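PDB 3GFV: uncharacterized ABC transporter solute-binding protein yclQ from Bacillus subtilis subsp. subtilis str. 168, which binds iron-free and ferric petrobactin, and the precursor 3,4-dihydroxybenzoic acid, and serves the YclNOPQ ABC transporter in ferric-petrobactin uptake. Local coordinates for residues 66-71 against 275-280; 271-276 against 284-289; 16-21 against 27-32. All blocks are in the same frame, centred on the assembly; numbering follows the deposited sequence. Where two conformers were deposited one is given.

Interaction 1: 66-71 against 275-280; sequences PKYLSK and YLSGGG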
loop_
_atom_site.group_PDB
_atom_site.type_symbol
_atom_site.label_atom_id
_atom_site.label_comp_id
_atom_site.label_asym_id
_atom_site.label_seq_id
_atom_site.Cartn_x
_atom_site.Cartn_y
_atom_site.Cartn_z
ATOM N N PRO A 66 -4.660 10.003 0.333
ATOM C CA PRO A 66 -3.238 10.345 0.258
ATOM C C PRO A 66 -3.047 11.501 -0.722
ATOM O O PRO A 66 -3.822 11.621 -1.684
ATOM C CB PRO A 66 -2.604 9.069 -0.302
ATOM C CG PRO A 66 -3.560 7.982 0.042
ATOM C CD PRO A 66 -4.923 8.605 -0.044
ATOM N N LYS A 67 -2.017 12.311 -0.500
ATOM C CA LYS A 67 -1.818 13.523 -1.275
ATOM C C LYS A 67 -1.760 13.250 -2.773
ATOM O O LYS A 67 -2.314 14.012 -3.556
ATOM C CB LYS A 67 -0.554 14.267 -0.839
ATOM C CG LYS A 67 -0.409 15.624 -1.527
ATOM C CD LYS A 67 0.960 16.254 -1.310
ATOM C CE LYS A 67 1.193 17.383 -2.314
ATOM N NZ LYS A 67 2.482 18.100 -2.086
ATOM N N TYR A 68 -1.075 12.177 -3.155
ATOM C CA TYR A 68 -0.902 11.869 -4.570
ATOM C C TYR A 68 -2.237 11.585 -5.251
ATOM O O TYR A 68 -2.314 11.658 -6.473
ATOM C CB TYR A 68 0.120 10.730 -4.807
ATOM C CG TYR A 68 -0.384 9.305 -4.626
ATOM C CD1 TYR A 68 -0.548 8.460 -5.713
ATOM C CD2 TYR A 68 -0.668 8.801 -3.362
ATOM C CE1 TYR A 68 -0.990 7.149 -5.552
ATOM C CE2 TYR A 68 -1.115 7.500 -3.190
ATOM C CZ TYR A 68 -1.273 6.678 -4.289
ATOM O OH TYR A 68 -1.726 5.395 -4.117
ATOM N N LEU A 69 -3.276 11.297 -4.465
ATOM C CA LEU A 69 -4.613 11.018 -5.022
ATOM C C LEU A 69 -5.607 12.164 -4.849
ATOM O O LEU A 69 -6.810 11.984 -5.053
ATOM C CB LEU A 69 -5.190 9.738 -4.401
ATOM C CG LEU A 69 -4.434 8.463 -4.789
ATOM C CD1 LEU A 69 -4.824 7.259 -3.950
ATOM C CD2 LEU A 69 -4.674 8.195 -6.287
ATOM N N SER A 70 -5.118 13.343 -4.489
ATOM C CA SER A 70 -6.021 14.478 -4.183
ATOM C C SER A 70 -6.911 14.912 -5.350
ATOM O O SER A 70 -7.974 15.495 -5.148
ATOM C CB SER A 70 -5.226 15.686 -3.661
ATOM O OG SER A 70 -4.249 16.088 -4.606
ATOM N N LYS A 71 -6.480 14.619 -6.569
ATOM C CA LYS A 71 -7.279 14.953 -7.748
ATOM C C LYS A 71 -8.678 14.333 -7.643
ATOM O O LYS A 71 -9.647 14.857 -8.182
ATOM C CB LYS A 71 -6.576 14.445 -9.008
ATOM C CG LYS A 71 -6.782 12.958 -9.229
ATOM C CD LYS A 71 -5.688 12.369 -10.093
ATOM C CE LYS A 71 -5.665 13.008 -11.459
ATOM N NZ LYS A 71 -4.483 12.541 -12.227
ATOM N N TYR A 275 -0.012 3.721 4.657
ATOM C CA TYR A 275 -1.066 3.163 5.495
ATOM C C TYR A 275 -2.404 2.982 4.755
ATOM O O TYR A 275 -3.074 1.963 4.919
ATOM C CB TYR A 275 -1.252 4.033 6.739
ATOM C CG TYR A 275 -2.255 3.461 7.705
ATOM C CD1 TYR A 275 -1.952 2.324 8.446
ATOM C CD2 TYR A 275 -3.498 4.048 7.869
ATOM C CE1 TYR A 275 -2.866 1.794 9.348
ATOM C CE2 TYR A 275 -4.418 3.526 8.767
ATOM C CZ TYR A 275 -4.093 2.394 9.498
ATOM O OH TYR A 275 -5.007 1.862 10.390
ATOM N N LEU A 276 -2.771 3.944 3.920
ATOM C CA LEU A 276 -4.090 3.902 3.272
ATOM C C LEU A 276 -4.018 3.279 1.895
ATOM O O LEU A 276 -5.036 2.869 1.338
ATOM C CB LEU A 276 -4.642 5.304 3.092
ATOM C CG LEU A 276 -4.787 6.090 4.399
ATOM C CD1 LEU A 276 -5.169 7.536 4.105
ATOM C CD2 LEU A 276 -5.775 5.412 5.347
ATOM N N SER A 277 -2.825 3.230 1.323
ATOM C CA SER A 277 -2.718 2.794 -0.069
ATOM C C SER A 277 -1.642 1.724 -0.232
ATOM O O SER A 277 -1.459 0.881 0.640
ATOM C CB SER A 277 -2.458 3.986 -0.993
ATOM O OG SER A 277 -2.577 3.587 -2.369
ATOM N N GLY A 278 -0.929 1.764 -1.349
ATOM C CA GLY A 278 0.046 0.732 -1.653
ATOM C C GLY A 278 -0.518 -0.341 -2.580
ATOM O O GLY A 278 -1.729 -0.555 -2.629
ATOM N N GLY A 279 0.370 -1.013 -3.306
ATOM C CA GLY A 279 -0.012 -2.155 -4.122
ATOM C C GLY A 279 -0.410 -1.775 -5.530
ATOM O O GLY A 279 -0.789 -2.653 -6.289
ATOM N N GLY A 280 -0.296 -0.492 -5.875
ATOM C CA GLY A 280 -0.593 -0.014 -7.217
ATOM C C GLY A 280 0.640 0.465 -7.957
ATOM O O GLY A 280 1.715 0.591 -7.384
#

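Interaction 2: 271-276 against 284-289; sequences SATWYL and MTQMIK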
loop_
_atom_site.group_PDB
_atom_site.type_symbol
_atom_site.label_atom_id
_atom_site.label_comp_id
_atom_site.label_asym_id
_atom_site.label_seq_id
_atom_site.Cartn_x
_atom_site.Cartn_y
_atom_site.Cartn_z
ATOM N N SER A 271 3.193 8.636 5.271
ATOM C CA SER A 271 2.344 7.752 6.059
ATOM C C SER A 271 0.991 7.493 5.406
ATOM O O SER A 271 0.505 6.355 5.398
ATOM C CB SER A 271 2.150 8.306 7.470
ATOM O OG SER A 271 3.419 8.479 8.120
ATOM N N ALA A 272 0.379 8.543 4.872
ATOM C CA ALA A 272 -0.921 8.372 4.207
ATOM C C ALA A 272 -0.862 7.342 3.067
ATOM O O ALA A 272 -1.716 6.461 2.965
ATOM C CB ALA A 272 -1.458 9.727 3.698
ATOM N N THR A 273 0.153 7.436 2.217
ATOM C CA THR A 273 0.297 6.471 1.136
ATOM C C THR A 273 0.578 5.066 1.663
ATOM O O THR A 273 -0.035 4.091 1.228
ATOM C CB THR A 273 1.392 6.922 0.159
ATOM O OG1 THR A 273 0.971 8.138 -0.463
ATOM C CG2 THR A 273 1.650 5.862 -0.922
ATOM N N TRP A 274 1.493 4.958 2.632
ATOM C CA TRP A 274 1.881 3.647 3.137
ATOM C C TRP A 274 0.782 2.940 3.922
ATOM O O TRP A 274 0.635 1.712 3.829
ATOM C CB TRP A 274 3.175 3.736 3.966
ATOM C CG TRP A 274 4.391 3.893 3.124
ATOM C CD1 TRP A 274 4.760 4.996 2.411
ATOM C CD2 TRP A 274 5.406 2.910 2.898
ATOM N NE1 TRP A 274 5.951 4.762 1.757
ATOM C CE2 TRP A 274 6.347 3.475 2.012
ATOM C CE3 TRP A 274 5.593 1.593 3.334
ATOM C CZ2 TRP A 274 7.487 2.780 1.579
ATOM C CZ3 TRP A 274 6.721 0.898 2.901
ATOM C CH2 TRP A 274 7.654 1.499 2.034
ATOM N N TYR A 275 -0.012 3.721 4.657
ATOM C CA TYR A 275 -1.066 3.163 5.495
ATOM C C TYR A 275 -2.404 2.982 4.755
ATOM O O TYR A 275 -3.074 1.963 4.919
ATOM C CB TYR A 275 -1.252 4.033 6.739
ATOM C CG TYR A 275 -2.255 3.461 7.705
ATOM C CD1 TYR A 275 -1.952 2.324 8.446
ATOM C CD2 TYR A 275 -3.498 4.048 7.869
ATOM C CE1 TYR A 275 -2.866 1.794 9.348
ATOM C CE2 TYR A 275 -4.418 3.526 8.767
ATOM C CZ TYR A 275 -4.093 2.394 9.498
ATOM O OH TYR A 275 -5.007 1.862 10.390
ATOM N N LEU A 276 -2.771 3.944 3.920
ATOM C CA LEU A 276 -4.090 3.902 3.272
ATOM C C LEU A 276 -4.018 3.279 1.895
ATOM O O LEU A 276 -5.036 2.869 1.338
ATOM C CB LEU A 276 -4.642 5.304 3.092
ATOM C CG LEU A 276 -4.787 6.090 4.399
ATOM C CD1 LEU A 276 -5.169 7.536 4.105
ATOM C CD2 LEU A 276 -5.775 5.412 5.347
HETATM N N MSE A 284 3.606 2.014 -5.679
HETATM C CA MSE A 284 4.828 1.209 -5.624
HETATM C C MSE A 284 6.015 2.058 -6.096
HETATM O O MSE A 284 7.100 2.038 -5.500
HETATM C CB MSE A 284 4.678 -0.045 -6.478
HETATM C CG MSE A 284 5.960 -0.810 -6.719
HETATM SE SE MSE A 284 6.790 -1.564 -5.092
HETATM C CE MSE A 284 5.832 -3.242 -4.949
ATOM N N THR A 285 5.813 2.772 -7.195
ATOM C CA THR A 285 6.863 3.621 -7.749
ATOM C C THR A 285 7.354 4.626 -6.713
ATOM O O THR A 285 8.563 4.795 -6.515
ATOM C CB THR A 285 6.380 4.329 -9.009
ATOM O OG1 THR A 285 6.147 3.337 -10.018
ATOM C CG2 THR A 285 7.433 5.291 -9.496
ATOM N N GLN A 286 6.401 5.256 -6.041
ATOM C CA GLN A 286 6.712 6.201 -4.986
ATOM C C GLN A 286 7.481 5.531 -3.854
ATOM O O GLN A 286 8.495 6.061 -3.381
ATOM C CB GLN A 286 5.437 6.818 -4.418
ATOM C CG GLN A 286 5.762 7.841 -3.338
ATOM C CD GLN A 286 4.535 8.355 -2.624
ATOM O OE1 GLN A 286 3.535 8.735 -3.247
ATOM N NE2 GLN A 286 4.607 8.371 -1.304
HETATM N N MSE A 287 6.983 4.373 -3.430
HETATM C CA MSE A 287 7.519 3.676 -2.265
HETATM C C MSE A 287 8.957 3.249 -2.508
HETATM O O MSE A 287 9.829 3.404 -1.614
HETATM C CB MSE A 287 6.636 2.489 -1.852
HETATM C CG MSE A 287 5.290 2.935 -1.260
HETATM SE SE MSE A 287 3.932 1.536 -1.408
HETATM C CE MSE A 287 4.561 0.373 -0.063
ATOM N N ILE A 288 9.224 2.732 -3.692
ATOM C CA ILE A 288 10.610 2.383 -4.025
ATOM C C ILE A 288 11.509 3.604 -3.879
ATOM O O ILE A 288 12.572 3.547 -3.239
ATOM C CB ILE A 288 10.715 1.803 -5.439
ATOM C CG1 ILE A 288 9.949 0.478 -5.522
ATOM C CG2 ILE A 288 12.212 1.622 -5.872
ATOM C CD1 ILE A 288 9.622 0.073 -6.969
ATOM N N LYS A 289 11.085 4.723 -4.456
ATOM C CA LYS A 289 11.904 5.928 -4.461
ATOM C C LYS A 289 12.145 6.481 -3.057
ATOM O O LYS A 289 13.243 6.953 -2.750
ATOM C CB LYS A 289 11.276 7.009 -5.343
ATOM C CG LYS A 289 12.008 8.351 -5.276
ATOM C CD LYS A 289 11.279 9.452 -6.049
ATOM C CE LYS A 289 11.840 10.838 -5.714
ATOM N NZ LYS A 289 13.324 10.893 -5.885
#

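Interaction 3: 16-21 against 27-32; sequences QITVKH and GTKVPK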
loop_
_atom_site.group_PDB
_atom_site.type_symbol
_atom_site.label_atom_id
_atom_site.label_comp_id
_atom_site.label_asym_id
_atom_site.label_seq_id
_atom_site.Cartn_x
_atom_site.Cartn_y
_atom_site.Cartn_z
ATOM N N GLN A 16 -17.494 -10.197 -21.929
ATOM C CA GLN A 16 -17.138 -10.463 -20.529
ATOM C C GLN A 16 -15.724 -11.000 -20.435
ATOM O O GLN A 16 -15.218 -11.602 -21.380
ATOM C CB GLN A 16 -18.085 -11.502 -19.927
ATOM C CG GLN A 16 -19.551 -11.188 -20.124
ATOM C CD GLN A 16 -20.015 -10.094 -19.200
ATOM O OE1 GLN A 16 -20.503 -9.054 -19.643
ATOM N NE2 GLN A 16 -19.842 -10.310 -17.906
ATOM N N ILE A 17 -15.084 -10.783 -19.295
ATOM C CA ILE A 17 -13.793 -11.397 -19.023
ATOM C C ILE A 17 -13.864 -12.081 -17.653
ATOM O O ILE A 17 -14.484 -11.557 -16.713
ATOM C CB ILE A 17 -12.632 -10.372 -19.105
ATOM C CG1 ILE A 17 -11.322 -10.994 -18.631
ATOM C CG2 ILE A 17 -12.927 -9.137 -18.290
ATOM C CD1 ILE A 17 -10.088 -10.377 -19.274
ATOM N N THR A 18 -13.264 -13.267 -17.561
ATOM C CA THR A 18 -13.230 -14.043 -16.328
ATOM C C THR A 18 -12.028 -13.645 -15.485
ATOM O O THR A 18 -10.891 -13.767 -15.933
ATOM C CB THR A 18 -13.192 -15.565 -16.628
ATOM O OG1 THR A 18 -14.386 -15.939 -17.319
ATOM C CG2 THR A 18 -13.093 -16.391 -15.348
ATOM N N VAL A 19 -12.288 -13.162 -14.268
ATOM C CA VAL A 19 -11.242 -12.640 -13.399
ATOM C C VAL A 19 -11.075 -13.532 -12.167
ATOM O O VAL A 19 -11.906 -13.512 -11.273
ATOM C CB VAL A 19 -11.590 -11.192 -12.950
ATOM C CG1 VAL A 19 -10.560 -10.654 -11.920
ATOM C CG2 VAL A 19 -11.689 -10.275 -14.156
ATOM N N LYS A 20 -10.017 -14.332 -12.131
ATOM C CA LYS A 20 -9.674 -15.038 -10.900
ATOM C C LYS A 20 -9.105 -14.041 -9.886
ATOM O O LYS A 20 -8.254 -13.210 -10.216
ATOM C CB LYS A 20 -8.673 -16.171 -11.176
ATOM C CG LYS A 20 -9.315 -17.338 -11.940
ATOM C CD LYS A 20 -8.355 -18.504 -12.172
ATOM C CE LYS A 20 -9.124 -19.729 -12.690
ATOM N NZ LYS A 20 -8.256 -20.643 -13.495
ATOM N N HIS A 21 -9.590 -14.120 -8.656
ATOM C CA HIS A 21 -9.076 -13.261 -7.596
ATOM C C HIS A 21 -9.166 -13.999 -6.272
ATOM O O HIS A 21 -9.752 -15.075 -6.201
ATOM C CB HIS A 21 -9.843 -11.926 -7.552
ATOM C CG HIS A 21 -11.288 -12.066 -7.195
ATOM N ND1 HIS A 21 -12.264 -12.398 -8.115
ATOM C CD2 HIS A 21 -11.934 -11.896 -6.013
ATOM C CE1 HIS A 21 -13.440 -12.438 -7.513
ATOM N NE2 HIS A 21 -13.263 -12.145 -6.233
ATOM N N GLY A 27 -13.075 -17.727 -10.585
ATOM C CA GLY A 27 -13.278 -16.617 -11.490
ATOM C C GLY A 27 -14.631 -15.944 -11.389
ATOM O O GLY A 27 -15.676 -16.593 -11.334
ATOM N N THR A 28 -14.600 -14.620 -11.393
ATOM C CA THR A 28 -15.806 -13.806 -11.470
ATOM C C THR A 28 -15.896 -13.150 -12.850
ATOM O O THR A 28 -14.929 -12.529 -13.308
ATOM C CB THR A 28 -15.737 -12.680 -10.438
ATOM O OG1 THR A 28 -15.660 -13.242 -9.117
ATOM C CG2 THR A 28 -16.949 -11.771 -10.559
ATOM N N LYS A 29 -17.047 -13.285 -13.505
ATOM C CA LYS A 29 -17.283 -12.646 -14.790
ATOM C C LYS A 29 -17.455 -11.149 -14.617
ATOM O O LYS A 29 -18.325 -10.710 -13.869
ATOM C CB LYS A 29 -18.557 -13.206 -15.432
ATOM C CG LYS A 29 -18.326 -14.230 -16.523
ATOM C CD LYS A 29 -17.603 -15.446 -15.997
ATOM C CE LYS A 29 -17.607 -16.562 -17.027
ATOM N NZ LYS A 29 -16.638 -17.617 -16.639
ATOM N N VAL A 30 -16.630 -10.371 -15.313
ATOM C CA VAL A 30 -16.739 -8.912 -15.284
ATOM C C VAL A 30 -16.797 -8.375 -16.721
ATOM O O VAL A 30 -16.264 -8.992 -17.664
ATOM C CB VAL A 30 -15.591 -8.227 -14.469
ATOM C CG1 VAL A 30 -15.353 -8.956 -13.136
ATOM C CG2 VAL A 30 -14.326 -8.160 -15.279
ATOM N N PRO A 31 -17.482 -7.244 -16.918
ATOM C CA PRO A 31 -17.537 -6.770 -18.305
ATOM C C PRO A 31 -16.181 -6.227 -18.714
ATOM O O PRO A 31 -15.494 -5.593 -17.902
ATOM C CB PRO A 31 -18.568 -5.630 -18.264
ATOM C CG PRO A 31 -18.964 -5.469 -16.807
ATOM C CD PRO A 31 -18.077 -6.297 -15.960
ATOM N N LYS A 32 -15.792 -6.480 -19.964
ATOM C CA LYS A 32 -14.583 -5.889 -20.491
ATOM C C LYS A 32 -14.832 -4.394 -20.647
ATOM O O LYS A 32 -15.943 -3.984 -21.009
ATOM C CB LYS A 32 -14.269 -6.519 -21.846
ATOM C CG LYS A 32 -13.184 -5.818 -22.627
ATOM C CD LYS A 32 -11.874 -6.572 -22.543
ATOM C CE LYS A 32 -11.168 -6.527 -23.891
ATOM N NZ LYS A 32 -10.361 -7.757 -24.113
#

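Interaction 1: 66-71 against 275-280
The ring of Tyr68 meets Ser277 at its edge, where Ser277 OG lies in the ring plane beyond the phenol oxygen. On one face sits its own neighbour Leu69, with CG 3.6 Å above the plane and over the ring centre; on the other side of the plane Thr273 approaches near the CD2 rim. Glu282 and Ser283, at the start of helix 281-296, also touch the Tyr68 side chain. Ser277 OG donates a hydrogen bond of 2.7 Å to Tyr68 OH, and the same phenol oxygen is bonded to Asp46 OD1. With the serine as donor, the phenol proton can probably point to that carboxylate, and two partners on one oxygen would help fix the ring. Tyr68 CG stands between the backbone N and the carbonyl carbon (chi1 81°), and the hydroxyl end of the ring is the part that comes closest to Ser277. Beside this polar link the contact is apolar: Pro66 CG sits 4.2 Å from Leu276 CB and 4.3 Å from Ser277 CB, with Phe42 of helix 42-50 packed against both Pro66 and Ser277. Pro66 and Tyr68 belong to the N-terminal lobe, whereas Ser277 follows helix 271-276 of the C-terminal one. Such a junction, lobe against lobe and probably near the cleft, belongs to the two-lobed siderophore-binding fold, in which one long helix, here 146-170, spans both halves.

Interaction 2: 271-276 against 284-289
Thr273 and Gln286 converge on one acceptor, Asp270 OD2, which takes hydrogen bonds from Thr273 OG1 and, in the conformer described here, from Gln286 NE2. The two side chains come from opposite directions and are not bonded to each other: Thr273 OG1 is 3.7 Å from Gln286 NE2, so the carboxylate of Asp270, just ahead of helix 271-276, mediates between them. Gln286 has a second modelled conformer, which leaves its share in this grip less certain than that of the threonine. With CG anti to the backbone N (chi1 -178°) and the chain extended beyond, Gln286 reaches straight across from helix 281-296. Its NE2 also bonds Glu290 OE2, the oxygen that receives Trp274 NE1, so the indole is tied by its N-H to the helix it packs on.

Alongside this polar group lies the Trp274-Met287 pair, Met287 being a selenomethionine. Its side chain runs across one face of the indole. CG is 3.5 Å from Trp274 CE2, close to the pyrrole nitrogen, and CB is 3.5 Å from Trp274 CZ2. A bend at chi3 (74°) then brings the terminal methyl down over the benzene ring, with Met287 CE 3.7 Å from the centroid of the six-membered ring and only 10° off its normal. This is a CH-pi contact, with Met287 SE farther out over the same face, 4.7 Å from the centroid, a Met-aromatic contact. Leu195 of helix 195-198 touches both residues.

Chemically, the two helices meet through an apolar, polarisable face contact flanked by two acidic side chains. The hydrogen bonds from Thr273, Trp274 and Gln286 probably help to stabilise negative charge on Asp270 and Glu290 in this largely buried place.

Interaction 3: 16-21 against 27-32
Strands 16-21 and 27-31 form an antiparallel beta hairpin, closed by two hydrogen-bonded pairs, Ile17 with Val30 and Val19 with Thr28. In the first, Ile17 N reaches Val30 O at 2.7 Å with an N-H...O angle of 170°, almost in line with the carbonyl. In the second, Val19 N to Thr28 O is 2.9 Å, but the donor stands 40° out of the carbonyl plane, and in the return bond Thr28 N stands 50° out of the Val19 carbonyl plane.

Ile17, Val19, Thr28 and Val30 share one face. Ile17 CG2 and Val30 CG2 lie side by side at 3.5 Å, closer than usual for carbons; in each residue that methyl sits between the backbone N and the carbonyl carbon. Val19 CG2 comes in at about a right angle, 3.6 Å from Val30 CG2.

On the other face, Thr18 and Lys29 run alongside each other: a bend at chi2 turns the lysine chain toward Thr18, and Lys29 NZ donates to Thr18 OG1 at 2.9 Å. At the turn end, Gly27 CA lies 3.9 Å from Thr18 CG2.

Next outward, Ile142 of helix 128-142 and Ile119 of strand 118-120 both touch Val19 and Val30, seating the hairpin on the N-terminal lobe. His21 also rests on Ile119 and Tyr120, and its ND1 gives a weak bond of 3.4 Å to Val19 O.

From the N terminus the chain first makes interaction 3, a local hairpin whose turn spans only residues 22-26 and which rests on the N-terminal lobe. It then enters that lobe's parallel sheet, and 66-71 waits some two hundred residues for its partner, so interaction 1 closes a loop holding most of both lobes. Interaction 2 opens at 271-276, before interaction 1 has closed, and ends at 284-289 beyond it: the two cross, sharing Tyr275 and Leu276. Interaction 2 packs helix 271-276 against helix 281-296; interaction 1 joins the N-terminal lobe to the segment between them. They touch at Pro66-Thr273 and Gly278-Met287. Interaction 3 lies apart, its centre about 25 Å from that of interaction 1.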